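Local coordinates for putative ArsC family related protein (Bacteroides fragilis, PDB 3GKX) that is of unknown function but, as an ArsC family member with a thioredoxin-like fold, may be related to arsenate reductases, at residues 6-11 and 114-119; 23-26 and 30-33; 34-39 and 98-103. All blocks are in the same frame, centred on the assembly; numbering follows the deposited sequence. Where two conformers were deposited one is given.

Contact 1: residues 6-11 and 114-119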
ATOM      1  N   THR B   6      -3.524 -20.622   5.495  1.00 28.16           N
ATOM      2  CA  THR B   6      -3.049 -19.444   6.176  1.00 27.15           C
ATOM      3  C   THR B   6      -1.615 -19.611   6.604  1.00 26.74           C
ATOM      4  O   THR B   6      -1.312 -20.442   7.453  1.00 27.98           O
ATOM      5  CB  THR B   6      -3.914 -19.146   7.403  1.00 27.36           C
ATOM      6  OG1 THR B   6      -5.306 -19.160   7.038  1.00 25.62           O
ATOM      7  CG2 THR B   6      -3.560 -17.814   7.992  1.00 27.45           C
ATOM      8  N   LEU B   7      -0.724 -18.799   6.054  1.00 25.55           N
ATOM      9  CA  LEU B   7       0.684 -18.949   6.366  1.00 25.26           C
ATOM     10  C   LEU B   7       1.098 -17.839   7.318  1.00 26.32           C
ATOM     11  O   LEU B   7       0.923 -16.662   7.013  1.00 26.34           O
ATOM     12  CB  LEU B   7       1.521 -19.000   5.081  1.00 24.83           C
ATOM     13  CG  LEU B   7       3.039 -19.188   5.182  1.00 24.32           C
ATOM     14  CD1 LEU B   7       3.419 -20.673   5.577  1.00 20.69           C
ATOM     15  CD2 LEU B   7       3.682 -18.805   3.876  1.00 20.76           C
ATOM     16  N   PHE B   8       1.581 -18.248   8.498  1.00 27.12           N
ATOM     17  CA  PHE B   8       2.061 -17.387   9.584  1.00 27.13           C
ATOM     18  C   PHE B   8       3.600 -17.348   9.684  1.00 28.32           C
ATOM     19  O   PHE B   8       4.240 -18.318  10.133  1.00 27.58           O
ATOM     20  CB  PHE B   8       1.536 -17.960  10.890  1.00 27.40           C
ATOM     21  CG  PHE B   8       1.900 -17.162  12.105  1.00 26.55           C
ATOM     22  CD1 PHE B   8       2.475 -17.788  13.217  1.00 26.16           C
ATOM     23  CD2 PHE B   8       1.646 -15.798  12.161  1.00 25.20           C
ATOM     24  CE1 PHE B   8       2.773 -17.063  14.386  1.00 23.51           C
ATOM     25  CE2 PHE B   8       1.967 -15.045  13.328  1.00 29.07           C
ATOM     26  CZ  PHE B   8       2.529 -15.684  14.444  1.00 25.60           C
ATOM     27  N   LEU B   9       4.190 -16.230   9.269  1.00 28.69           N
ATOM     28  CA  LEU B   9       5.617 -16.084   9.303  1.00 29.41           C
ATOM     29  C   LEU B   9       6.031 -15.195  10.474  1.00 30.75           C
ATOM     30  O   LEU B   9       5.601 -14.027  10.604  1.00 31.34           O
ATOM     31  CB  LEU B   9       6.123 -15.521   7.985  1.00 29.32           C
ATOM     32  CG  LEU B   9       6.029 -16.365   6.716  1.00 28.74           C
ATOM     33  CD1 LEU B   9       4.730 -16.022   5.927  1.00 28.45           C
ATOM     34  CD2 LEU B   9       7.284 -16.123   5.860  1.00 25.22           C
ATOM     35  N   GLN B  10       6.883 -15.742  11.331  1.00 31.86           N
ATOM     36  CA  GLN B  10       7.208 -15.067  12.588  1.00 32.72           C
ATOM     37  C   GLN B  10       8.632 -15.342  13.057  1.00 32.65           C
ATOM     38  O   GLN B  10       9.286 -16.254  12.563  1.00 32.33           O
ATOM     39  CB  GLN B  10       6.213 -15.487  13.687  1.00 32.52           C
ATOM     40  CG  GLN B  10       6.282 -16.973  14.028  1.00 33.68           C
ATOM     41  CD  GLN B  10       6.210 -17.222  15.518  1.00 35.97           C
ATOM     42  OE1 GLN B  10       6.206 -16.277  16.326  1.00 37.75           O
ATOM     43  NE2 GLN B  10       6.176 -18.499  15.900  1.00 35.46           N
ATOM     44  N   TYR B  11       9.077 -14.526  14.015  1.00 33.37           N
ATOM     45  CA  TYR B  11      10.305 -14.735  14.776  1.00 33.56           C
ATOM     46  C   TYR B  11       9.901 -14.906  16.248  1.00 33.70           C
ATOM     47  O   TYR B  11       9.452 -13.938  16.878  1.00 33.30           O
ATOM     48  CB  TYR B  11      11.293 -13.565  14.584  1.00 33.85           C
ATOM     49  CG  TYR B  11      12.597 -13.727  15.341  1.00 34.01           C
ATOM     50  CD1 TYR B  11      13.567 -14.636  14.913  1.00 34.59           C
ATOM     51  CD2 TYR B  11      12.853 -12.984  16.503  1.00 35.62           C
ATOM     52  CE1 TYR B  11      14.772 -14.798  15.623  1.00 36.50           C
ATOM     53  CE2 TYR B  11      14.060 -13.134  17.222  1.00 35.40           C
ATOM     54  CZ  TYR B  11      15.009 -14.038  16.768  1.00 35.86           C
ATOM     55  OH  TYR B  11      16.190 -14.196  17.450  1.00 35.37           O
ATOM     56  N   GLU B 114      -7.334  -5.149  14.406  1.00 31.89           N
ATOM     57  CA  GLU B 114      -8.393  -4.560  13.593  1.00 31.77           C
ATOM     58  C   GLU B 114      -8.351  -5.181  12.194  1.00 31.44           C
ATOM     59  O   GLU B 114      -9.386  -5.480  11.604  1.00 31.22           O
ATOM     60  CB  GLU B 114      -8.258  -3.022  13.544  1.00 31.37           C
ATOM     61  N   GLU B 115      -7.150  -5.426  11.688  1.00 31.54           N
ATOM     62  CA  GLU B 115      -7.008  -5.964  10.337  1.00 31.75           C
ATOM     63  C   GLU B 115      -7.053  -7.483  10.302  1.00 31.28           C
ATOM     64  O   GLU B 115      -7.495  -8.074   9.310  1.00 32.07           O
ATOM     65  CB  GLU B 115      -5.720  -5.471   9.687  1.00 32.22           C
ATOM     66  CG  GLU B 115      -5.694  -3.957   9.393  1.00 34.36           C
ATOM     67  CD  GLU B 115      -4.362  -3.519   8.788  1.00 38.26           C
ATOM     68  OE1 GLU B 115      -3.414  -4.357   8.764  1.00 40.31           O
ATOM     69  OE2 GLU B 115      -4.266  -2.355   8.332  1.00 38.54           O
ATOM     70  N   TRP B 116      -6.582  -8.124  11.370  1.00 30.60           N
ATOM     71  CA  TRP B 116      -6.534  -9.588  11.402  1.00 29.86           C
ATOM     72  C   TRP B 116      -7.921 -10.234  11.441  1.00 30.58           C
ATOM     73  O   TRP B 116      -8.063 -11.433  11.187  1.00 29.93           O
ATOM     74  CB  TRP B 116      -5.648 -10.063  12.543  1.00 28.79           C
ATOM     75  CG  TRP B 116      -4.212  -9.866  12.215  1.00 25.45           C
ATOM     76  CD1 TRP B 116      -3.644  -8.750  11.680  1.00 21.98           C
ATOM     77  CD2 TRP B 116      -3.166 -10.823  12.362  1.00 22.70           C
ATOM     78  NE1 TRP B 116      -2.294  -8.948  11.495  1.00 25.08           N
ATOM     79  CE2 TRP B 116      -1.977 -10.216  11.900  1.00 23.57           C
ATOM     80  CE3 TRP B 116      -3.115 -12.139  12.839  1.00 22.55           C
ATOM     81  CZ2 TRP B 116      -0.746 -10.874  11.916  1.00 22.47           C
ATOM     82  CZ3 TRP B 116      -1.886 -12.788  12.859  1.00 23.40           C
ATOM     83  CH2 TRP B 116      -0.721 -12.158  12.399  1.00 21.92           C
ATOM     84  N   GLU B 117      -8.940  -9.421  11.733  1.00 31.41           N
ATOM     85  CA  GLU B 117     -10.326  -9.862  11.692  1.00 32.57           C
ATOM     86  C   GLU B 117     -10.811 -10.307  10.301  1.00 32.97           C
ATOM     87  O   GLU B 117     -11.774 -11.064  10.228  1.00 33.16           O
ATOM     88  CB  GLU B 117     -11.244  -8.776  12.249  1.00 33.04           C
ATOM     89  CG  GLU B 117     -10.975  -8.399  13.702  1.00 35.77           C
ATOM     90  CD  GLU B 117     -11.697  -9.297  14.692  1.00 38.70           C
ATOM     91  OE1 GLU B 117     -12.829  -9.747  14.385  1.00 40.80           O
ATOM     92  OE2 GLU B 117     -11.138  -9.540  15.786  1.00 38.96           O
ATOM     93  N   LYS B 118     -10.154  -9.875   9.209  1.00 33.79           N
ATOM     94  CA  LYS B 118     -10.528 -10.327   7.850  1.00 34.35           C
ATOM     95  C   LYS B 118     -10.387 -11.837   7.736  1.00 34.89           C
ATOM     96  O   LYS B 118     -10.990 -12.448   6.861  1.00 35.89           O
ATOM     97  CB  LYS B 118      -9.672  -9.682   6.754  1.00 34.62           C
ATOM     98  CG  LYS B 118      -9.644  -8.172   6.723  1.00 36.68           C
ATOM     99  CD  LYS B 118      -8.349  -7.684   6.102  1.00 39.73           C
ATOM    100  CE  LYS B 118      -8.050  -6.247   6.519  1.00 42.57           C
ATOM    101  NZ  LYS B 118      -6.595  -5.883   6.358  1.00 43.39           N
ATOM    102  N   LEU B 119      -9.571 -12.430   8.606  1.00 34.91           N
ATOM    103  CA  LEU B 119      -9.372 -13.894   8.667  1.00 34.91           C
ATOM    104  C   LEU B 119     -10.521 -14.677   9.310  1.00 35.46           C
ATOM    105  O   LEU B 119     -10.493 -15.905   9.277  1.00 35.67           O
ATOM    106  CB  LEU B 119      -8.100 -14.220   9.461  1.00 34.29           C
ATOM    107  CG  LEU B 119      -6.766 -13.674   8.939  1.00 33.97           C
ATOM    108  CD1 LEU B 119      -5.714 -13.585  10.045  1.00 31.35           C
ATOM    109  CD2 LEU B 119      -6.295 -14.533   7.782  1.00 32.73           C
TER

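Contact 2: residues 23-26 and 30-33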
ATOM      1  N   TRP B  23      -3.429 -14.383  19.513  1.00 23.77           N
ATOM      2  CA  TRP B  23      -4.657 -14.025  18.801  1.00 24.53           C
ATOM      3  C   TRP B  23      -5.158 -15.080  17.794  1.00 25.15           C
ATOM      4  O   TRP B  23      -6.351 -15.398  17.784  1.00 25.88           O
ATOM      5  CB  TRP B  23      -4.518 -12.648  18.129  1.00 25.13           C
ATOM      6  CG  TRP B  23      -5.800 -12.105  17.554  1.00 25.10           C
ATOM      7  CD1 TRP B  23      -6.639 -11.225  18.141  1.00 23.96           C
ATOM      8  CD2 TRP B  23      -6.379 -12.427  16.278  1.00 24.72           C
ATOM      9  NE1 TRP B  23      -7.715 -10.971  17.324  1.00 24.41           N
ATOM     10  CE2 TRP B  23      -7.582 -11.700  16.173  1.00 25.35           C
ATOM     11  CE3 TRP B  23      -6.016 -13.287  15.238  1.00 25.38           C
ATOM     12  CZ2 TRP B  23      -8.410 -11.772  15.045  1.00 26.87           C
ATOM     13  CZ3 TRP B  23      -6.847 -13.378  14.117  1.00 25.16           C
ATOM     14  CH2 TRP B  23      -8.023 -12.623  14.027  1.00 26.01           C
ATOM     15  N   LEU B  24      -4.281 -15.634  16.953  1.00 25.21           N
ATOM     16  CA  LEU B  24      -4.736 -16.690  16.018  1.00 24.54           C
ATOM     17  C   LEU B  24      -5.345 -17.896  16.742  1.00 24.07           C
ATOM     18  O   LEU B  24      -6.319 -18.473  16.266  1.00 24.49           O
ATOM     19  CB  LEU B  24      -3.606 -17.208  15.123  1.00 24.30           C
ATOM     20  CG  LEU B  24      -2.980 -16.354  14.029  1.00 24.23           C
ATOM     21  CD1 LEU B  24      -1.723 -17.095  13.582  1.00 22.77           C
ATOM     22  CD2 LEU B  24      -3.980 -16.099  12.893  1.00 21.39           C
ATOM     23  N   ILE B  25      -4.747 -18.311  17.851  1.00 23.69           N
ATOM     24  CA  ILE B  25      -5.274 -19.477  18.573  1.00 24.73           C
ATOM     25  C   ILE B  25      -6.575 -19.124  19.301  1.00 25.37           C
ATOM     26  O   ILE B  25      -7.581 -19.839  19.179  1.00 24.64           O
ATOM     27  CB  ILE B  25      -4.251 -20.115  19.529  1.00 24.40           C
ATOM     28  CG1 ILE B  25      -2.962 -20.485  18.758  1.00 24.31           C
ATOM     29  CG2 ILE B  25      -4.862 -21.325  20.162  1.00 23.76           C
ATOM     30  CD1 ILE B  25      -1.754 -20.807  19.657  1.00 24.18           C
ATOM     31  N   GLU B  26      -6.552 -18.008  20.036  1.00 26.69           N
ATOM     32  CA  GLU B  26      -7.764 -17.458  20.652  1.00 28.18           C
ATOM     33  C   GLU B  26      -8.909 -17.437  19.626  1.00 28.85           C
ATOM     34  O   GLU B  26     -10.011 -17.848  19.935  1.00 29.39           O
ATOM     35  CB  GLU B  26      -7.493 -16.054  21.199  1.00 28.42           C
ATOM     36  CG  GLU B  26      -8.619 -15.411  21.983  1.00 28.05           C
ATOM     37  CD  GLU B  26      -8.362 -13.927  22.226  1.00 29.84           C
ATOM     38  OE1 GLU B  26      -8.549 -13.105  21.289  1.00 29.66           O
ATOM     39  OE2 GLU B  26      -7.969 -13.578  23.361  1.00 30.04           O
ATOM     40  N   GLU B  30      -6.759 -21.935  12.265  1.00 29.24           N
ATOM     41  CA  GLU B  30      -5.759 -22.898  11.829  1.00 29.46           C
ATOM     42  C   GLU B  30      -4.813 -22.202  10.858  1.00 29.95           C
ATOM     43  O   GLU B  30      -5.238 -21.357  10.066  1.00 30.23           O
ATOM     44  CB  GLU B  30      -6.431 -24.101  11.166  1.00 29.14           C
ATOM     45  CG  GLU B  30      -7.379 -24.837  12.095  1.00 29.96           C
ATOM     46  CD  GLU B  30      -7.850 -26.139  11.503  1.00 32.63           C
ATOM     47  OE1 GLU B  30      -7.024 -27.071  11.358  1.00 31.39           O
ATOM     48  OE2 GLU B  30      -9.049 -26.228  11.170  1.00 33.59           O
ATOM     49  N   TYR B  31      -3.530 -22.535  10.953  1.00 29.86           N
ATOM     50  CA  TYR B  31      -2.493 -21.925  10.133  1.00 30.14           C
ATOM     51  C   TYR B  31      -1.259 -22.809  10.143  1.00 30.62           C
ATOM     52  O   TYR B  31      -1.133 -23.745  10.948  1.00 30.65           O
ATOM     53  CB  TYR B  31      -2.098 -20.569  10.683  1.00 29.91           C
ATOM     54  CG  TYR B  31      -1.428 -20.636  12.043  1.00 30.80           C
ATOM     55  CD1 TYR B  31      -0.033 -20.618  12.161  1.00 32.05           C
ATOM     56  CD2 TYR B  31      -2.190 -20.751  13.218  1.00 29.65           C
ATOM     57  CE1 TYR B  31       0.583 -20.679  13.438  1.00 31.00           C
ATOM     58  CE2 TYR B  31      -1.593 -20.838  14.455  1.00 31.30           C
ATOM     59  CZ  TYR B  31      -0.209 -20.785  14.558  1.00 30.86           C
ATOM     60  OH  TYR B  31       0.369 -20.834  15.793  1.00 32.87           O
ATOM     61  N   THR B  32      -0.354 -22.494   9.242  1.00 30.63           N
ATOM     62  CA  THR B  32       0.885 -23.211   9.093  1.00 30.72           C
ATOM     63  C   THR B  32       1.975 -22.259   9.566  1.00 31.31           C
ATOM     64  O   THR B  32       2.071 -21.132   9.056  1.00 31.57           O
ATOM     65  CB  THR B  32       1.104 -23.548   7.634  1.00 30.66           C
ATOM     66  OG1 THR B  32      -0.029 -24.282   7.131  1.00 29.49           O
ATOM     67  CG2 THR B  32       2.393 -24.353   7.456  1.00 30.27           C
ATOM     68  N   ASN B  33       2.752 -22.689  10.566  1.00 31.46           N
ATOM     69  CA  ASN B  33       3.881 -21.908  11.107  1.00 32.12           C
ATOM     70  C   ASN B  33       5.016 -21.852  10.088  1.00 31.71           C
ATOM     71  O   ASN B  33       5.109 -22.714   9.192  1.00 32.10           O
ATOM     72  CB  ASN B  33       4.357 -22.479  12.456  1.00 32.59           C
ATOM     73  CG  ASN B  33       5.103 -21.443  13.330  1.00 35.31           C
ATOM     74  OD1 ASN B  33       4.537 -20.430  13.763  1.00 37.29           O
ATOM     75  ND2 ASN B  33       6.375 -21.724  13.619  1.00 35.11           N
TER

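Contact 3: residues 34-39 and 98-103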
ATOM      1  N   ARG B  34       5.815 -20.784  10.179  1.00 30.98           N
ATOM      2  CA  ARG B  34       7.034 -20.588   9.385  1.00 29.57           C
ATOM      3  C   ARG B  34       7.874 -19.491  10.048  1.00 29.98           C
ATOM      4  O   ARG B  34       7.374 -18.403  10.400  1.00 30.27           O
ATOM      5  CB  ARG B  34       6.727 -20.280   7.913  1.00 29.87           C
ATOM      6  CG  ARG B  34       7.934 -19.908   7.043  1.00 27.44           C
ATOM      7  CD  ARG B  34       7.578 -19.787   5.546  1.00 25.94           C
ATOM      8  NE  ARG B  34       8.635 -19.107   4.783  1.00 22.88           N
ATOM      9  CZ  ARG B  34       8.614 -18.894   3.468  1.00 24.22           C
ATOM     10  NH1 ARG B  34       9.633 -18.270   2.907  1.00 24.11           N
ATOM     11  NH2 ARG B  34       7.587 -19.299   2.707  1.00 22.20           N
ATOM     12  N   LEU B  35       9.154 -19.809  10.229  1.00 29.71           N
ATOM     13  CA  LEU B  35      10.126 -18.955  10.881  1.00 29.41           C
ATOM     14  C   LEU B  35      10.709 -18.044   9.815  1.00 29.42           C
ATOM     15  O   LEU B  35      11.470 -18.494   8.927  1.00 30.07           O
ATOM     16  CB  LEU B  35      11.239 -19.800  11.516  1.00 29.23           C
ATOM     17  CG  LEU B  35      10.869 -20.999  12.406  1.00 29.37           C
ATOM     18  CD1 LEU B  35      11.967 -22.101  12.368  1.00 26.93           C
ATOM     19  CD2 LEU B  35      10.521 -20.593  13.862  1.00 29.55           C
ATOM     20  N   ILE B  36      10.353 -16.761   9.907  1.00 28.55           N
ATOM     21  CA  ILE B  36      10.763 -15.749   8.939  1.00 27.72           C
ATOM     22  C   ILE B  36      12.293 -15.600   8.785  1.00 28.18           C
ATOM     23  O   ILE B  36      12.772 -15.169   7.738  1.00 27.92           O
ATOM     24  CB  ILE B  36      10.128 -14.392   9.298  1.00 27.76           C
ATOM     25  CG1 ILE B  36       9.876 -13.546   8.049  1.00 26.90           C
ATOM     26  CG2 ILE B  36      10.943 -13.636  10.387  1.00 28.26           C
ATOM     27  CD1 ILE B  36       8.964 -12.357   8.342  1.00 25.43           C
ATOM     28  N   VAL B  37      13.058 -15.945   9.822  1.00 28.04           N
ATOM     29  CA  VAL B  37      14.503 -15.810   9.750  1.00 28.69           C
ATOM     30  C   VAL B  37      15.187 -17.061   9.183  1.00 28.86           C
ATOM     31  O   VAL B  37      15.974 -16.946   8.249  1.00 29.80           O
ATOM     32  CB  VAL B  37      15.106 -15.366  11.107  1.00 29.10           C
ATOM     33  CG1 VAL B  37      16.622 -15.291  11.027  1.00 28.61           C
ATOM     34  CG2 VAL B  37      14.525 -14.002  11.497  1.00 28.94           C
ATOM     35  N   ASP B  38      14.888 -18.237   9.732  1.00 28.95           N
ATOM     36  CA  ASP B  38      15.412 -19.509   9.203  1.00 28.90           C
ATOM     37  C   ASP B  38      14.955 -19.778   7.773  1.00 28.05           C
ATOM     38  O   ASP B  38      15.724 -20.224   6.936  1.00 28.31           O
ATOM     39  CB  ASP B  38      15.005 -20.689  10.084  1.00 29.62           C
ATOM     40  CG  ASP B  38      15.513 -20.565  11.520  1.00 31.73           C
ATOM     41  OD1 ASP B  38      15.093 -19.621  12.231  1.00 33.94           O
ATOM     42  OD2 ASP B  38      16.310 -21.433  11.953  1.00 34.69           O
ATOM     43  N   ASP B  39      13.700 -19.508   7.484  1.00 27.29           N
ATOM     44  CA  ASP B  39      13.205 -19.739   6.142  1.00 26.53           C
ATOM     45  C   ASP B  39      12.639 -18.417   5.600  1.00 25.45           C
ATOM     46  O   ASP B  39      11.433 -18.155   5.639  1.00 25.12           O
ATOM     47  CB  ASP B  39      12.209 -20.907   6.132  1.00 26.80           C
ATOM     48  CG  ASP B  39      11.639 -21.189   4.748  1.00 28.21           C
ATOM     49  OD1 ASP B  39      12.177 -20.669   3.739  1.00 29.19           O
ATOM     50  OD2 ASP B  39      10.626 -21.923   4.673  1.00 28.72           O
ATOM     51  N   ARG B  98       7.723  -8.477  10.752  0.50 23.36           N
ATOM     52  CA  ARG B  98       7.084  -9.672  11.304  0.50 23.01           C
ATOM     53  C   ARG B  98       6.122  -9.305  12.431  0.50 23.41           C
ATOM     54  O   ARG B  98       6.316  -8.302  13.104  0.50 23.38           O
ATOM     55  CB  ARG B  98       8.137 -10.653  11.817  0.50 22.52           C
ATOM     56  CG  ARG B  98       8.816 -10.166  13.061  0.50 20.15           C
ATOM     57  CD  ARG B  98      10.263 -10.513  13.066  0.50 14.26           C
ATOM     58  NE  ARG B  98      10.876 -10.035  14.298  0.50 12.48           N
ATOM     59  CZ  ARG B  98      12.170  -9.787  14.446  0.50  9.16           C
ATOM     60  NH1 ARG B  98      12.995  -9.976  13.433  0.50  5.48           N
ATOM     61  NH2 ARG B  98      12.631  -9.362  15.612  0.50  9.84           N
ATOM     62  N   PRO B  99       5.060 -10.109  12.619  1.00 24.00           N
ATOM     63  CA  PRO B  99       4.781 -11.287  11.782  1.00 24.24           C
ATOM     64  C   PRO B  99       4.149 -10.869  10.448  1.00 23.84           C
ATOM     65  O   PRO B  99       3.782  -9.689  10.283  1.00 24.28           O
ATOM     66  CB  PRO B  99       3.808 -12.098  12.638  1.00 24.14           C
ATOM     67  CG  PRO B  99       3.028 -11.083  13.369  1.00 24.15           C
ATOM     68  CD  PRO B  99       3.979  -9.880  13.606  1.00 23.80           C
ATOM     69  N   LEU B 100       4.093 -11.813   9.510  1.00 23.72           N
ATOM     70  CA  LEU B 100       3.330 -11.704   8.260  1.00 23.58           C
ATOM     71  C   LEU B 100       2.389 -12.868   8.248  1.00 23.61           C
ATOM     72  O   LEU B 100       2.771 -13.969   8.692  1.00 25.49           O
ATOM     73  CB  LEU B 100       4.228 -11.866   7.030  1.00 23.37           C
ATOM     74  CG  LEU B 100       5.306 -10.829   6.891  1.00 26.02           C
ATOM     75  CD1 LEU B 100       6.083 -10.949   5.549  1.00 26.69           C
ATOM     76  CD2 LEU B 100       4.594  -9.491   7.022  1.00 26.51           C
ATOM     77  N   VAL B 101       1.184 -12.659   7.720  1.00 23.02           N
ATOM     78  CA  VAL B 101       0.228 -13.734   7.440  1.00 20.74           C
ATOM     79  C   VAL B 101      -0.128 -13.647   5.955  1.00 20.14           C
ATOM     80  O   VAL B 101      -0.386 -12.568   5.434  1.00 20.58           O
ATOM     81  CB  VAL B 101      -1.046 -13.650   8.314  1.00 20.67           C
ATOM     82  CG1 VAL B 101      -2.002 -14.813   8.015  1.00 20.50           C
ATOM     83  CG2 VAL B 101      -0.693 -13.710   9.745  1.00 21.10           C
ATOM     84  N   VAL B 102      -0.106 -14.785   5.280  1.00 18.67           N
ATOM     85  CA  VAL B 102      -0.331 -14.872   3.843  1.00 18.75           C
ATOM     86  C   VAL B 102      -1.540 -15.807   3.670  1.00 19.30           C
ATOM     87  O   VAL B 102      -1.543 -16.924   4.217  1.00 19.32           O
ATOM     88  CB  VAL B 102       0.927 -15.477   3.144  1.00 19.65           C
ATOM     89  CG1 VAL B 102       0.719 -15.698   1.653  1.00 17.89           C
ATOM     90  CG2 VAL B 102       2.132 -14.617   3.397  1.00 17.85           C
ATOM     91  N   THR B 103      -2.571 -15.339   2.963  1.00 18.90           N
ATOM     92  CA  THR B 103      -3.677 -16.196   2.501  1.00 19.79           C
ATOM     93  C   THR B 103      -3.864 -15.891   1.023  1.00 20.62           C
ATOM     94  O   THR B 103      -3.202 -14.998   0.502  1.00 19.21           O
ATOM     95  CB  THR B 103      -5.014 -15.903   3.219  1.00 19.34           C
ATOM     96  OG1 THR B 103      -5.429 -14.588   2.872  1.00 19.64           O
ATOM     97  CG2 THR B 103      -4.858 -15.941   4.765  1.00 18.64           C
TER

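Contact 1: residues 6-11 and 114-119
Phe8 and Trp116 show how two aromatic side chains can span a gap that their backbones never close. The only ring-to-ring touch across the contact is CE2 of Phe8 against CH2 of Trp116, 4.1 Å apart. The phenyl carbon lies at the edge of the indole, near its plane, so the indole face is not stacked on the phenyl ring; the two side chains cross at roughly a right angle.

The torsions explain the reach. Phe8 holds CG anti to its backbone N (chi1 -178°), which sets CG beside the carbonyl carbon and lets the far edge of the ring reach toward the helix. Trp116 instead sets CG beside the backbone N, opposite the carbonyl carbon (chi1 -75°), and this aims the six-membered half of the indole at the strand. A second, looser touch pairs methyls: CG2 of Thr6 and CD2 of Leu119 are 4.3 Å apart. No hydrogen bond links the two segments; the association is apolar packing, small in area but largely buried.

Strand 7-10 runs between strands 32-35 and 100-102. Thr6, Phe8 and Trp116 all pack on Val101 of strand 100-102, while Phe8 also meets Lys21 of helix 15-26 and Trp116 meets Ala20 of that helix. The C-terminal helix 113-116 and its 3-10 extension thus pack beside helix 15-26, with Phe111 edge-to-face against Trp116.

Contact 2: residues 23-26 and 30-33
Leu24 sets a single methyl on the ring of Tyr31, a compact example of a CH-pi contact between a helix and the residue just ahead of the next strand. CD1 of Leu24 sits 3.8 Å from the centroid of the Tyr31 ring and only 12° off the ring normal, so the methyl rests over the middle of the face and not at the rim. The closest ring atom is CD2 of Tyr31, 3.7 Å from CD1 of Leu24. Farther along the ring, CD1 of Ile25 comes within 4.4 Å of the Tyr31 OH, a looser touch beside the phenol end.

The ring is presented by a first torsion that places CG of Tyr31 between the backbone N and the carbonyl carbon (chi1 66°), which lays a face of the ring under the leucine methyl. Leu24 puts CG anti to its carbonyl carbon, and its branch then extends CD1 to the ring.

Beyond this first shell, OD1 of Asn33 lies in plane at an edge of the Tyr31 ring and accepts a weak hydrogen bond from Gln10 NE2. Phe8 of strand 7-10 touches Leu24 and meets Tyr31 with the ring planes nearly perpendicular, while Ile29 packs on Leu24 from the connecting turn. Backbone hydrogen bonds between Thr32 and both Thr6 and Phe8 fix the following strand beside strand 7-10, completing a beta-alpha-beta unit.

With no hydrogen bond or salt bridge between the segments, the contact rests mainly on dispersion, with a weak CH-pi component. Apart from the methyl centred on the ring face, the fit is non-directional, and Ile25 extends the apolar surface alongside the hydroxyl.

Contact 3: residues 34-39 and 98-103
Beside the meeting of Ile36 with Arg98 and Leu100, the flat guanidinium of Arg34 illustrates edge and face used differently. At its edge, in plane, lies the carbonyl oxygen of Asp39, gripped side-on by two nitrogens: Arg34 NE to Asp39 O is 3.1 Å and Arg34 NH1 to the same Asp39 O is 3.3 Å. The NE bond is the straighter (158° at the hydrogen, against 144°), whereas NH1 comes from well above the carbonyl plane. Over one guanidinium face, displaced toward the rim, sits Asp39 OD2, 3.5 Å from Arg34 NE; no N-H points at it, so this salt bridge is a matter of charge alone. Together with the backbone bond from Asp39 N to Leu35 O (2.8 Å), the grip closes the turn that carries Ile36.

Across the contact the chemistry is apolar. CD1 of Ile36 lies 4.0 Å from CB of Arg98 and 4.2 Å from CG of Leu100. Arg98 was modelled in two conformers, so the course of its outer chain is less certain.

A cis peptide bond precedes Pro99, as in the cis-proline loop of thioredoxin folds, and Arg98 touches Cys17 of helix 15-26. Arg34 NH2 also forms a salt bridge with Glu45 of helix 43-53. Strand 7-10 lies between strands 32-35 and 100-102 in the sheet, its Gln10 bonded through the backbone to Arg34 and Ile36 and its Leu9 to Leu100, and the side chains meet past it.

How the contacts relate
Strand 7-10 ties the three contacts together: contact 1 uses it directly, contact 2 joins the end of helix 15-26 to the lead-in of its parallel neighbour, and contact 3 reaches past it between strands 32-35 and 100-102. Contacts 1 and 3 are buried, contact 2 only partly so, its helix end turning toward the surface. All three lack hydrogen bonds between their segments, yet the packing differs: ring against ring edge in contact 1, methyl over ring face in contact 2, and aliphatic groups in contact 3, where the polar bonds stay within 34-39. Contacts 2 and 3 divide strand 32-35 between them, and both are nested within the chain loop that contact 1 closes.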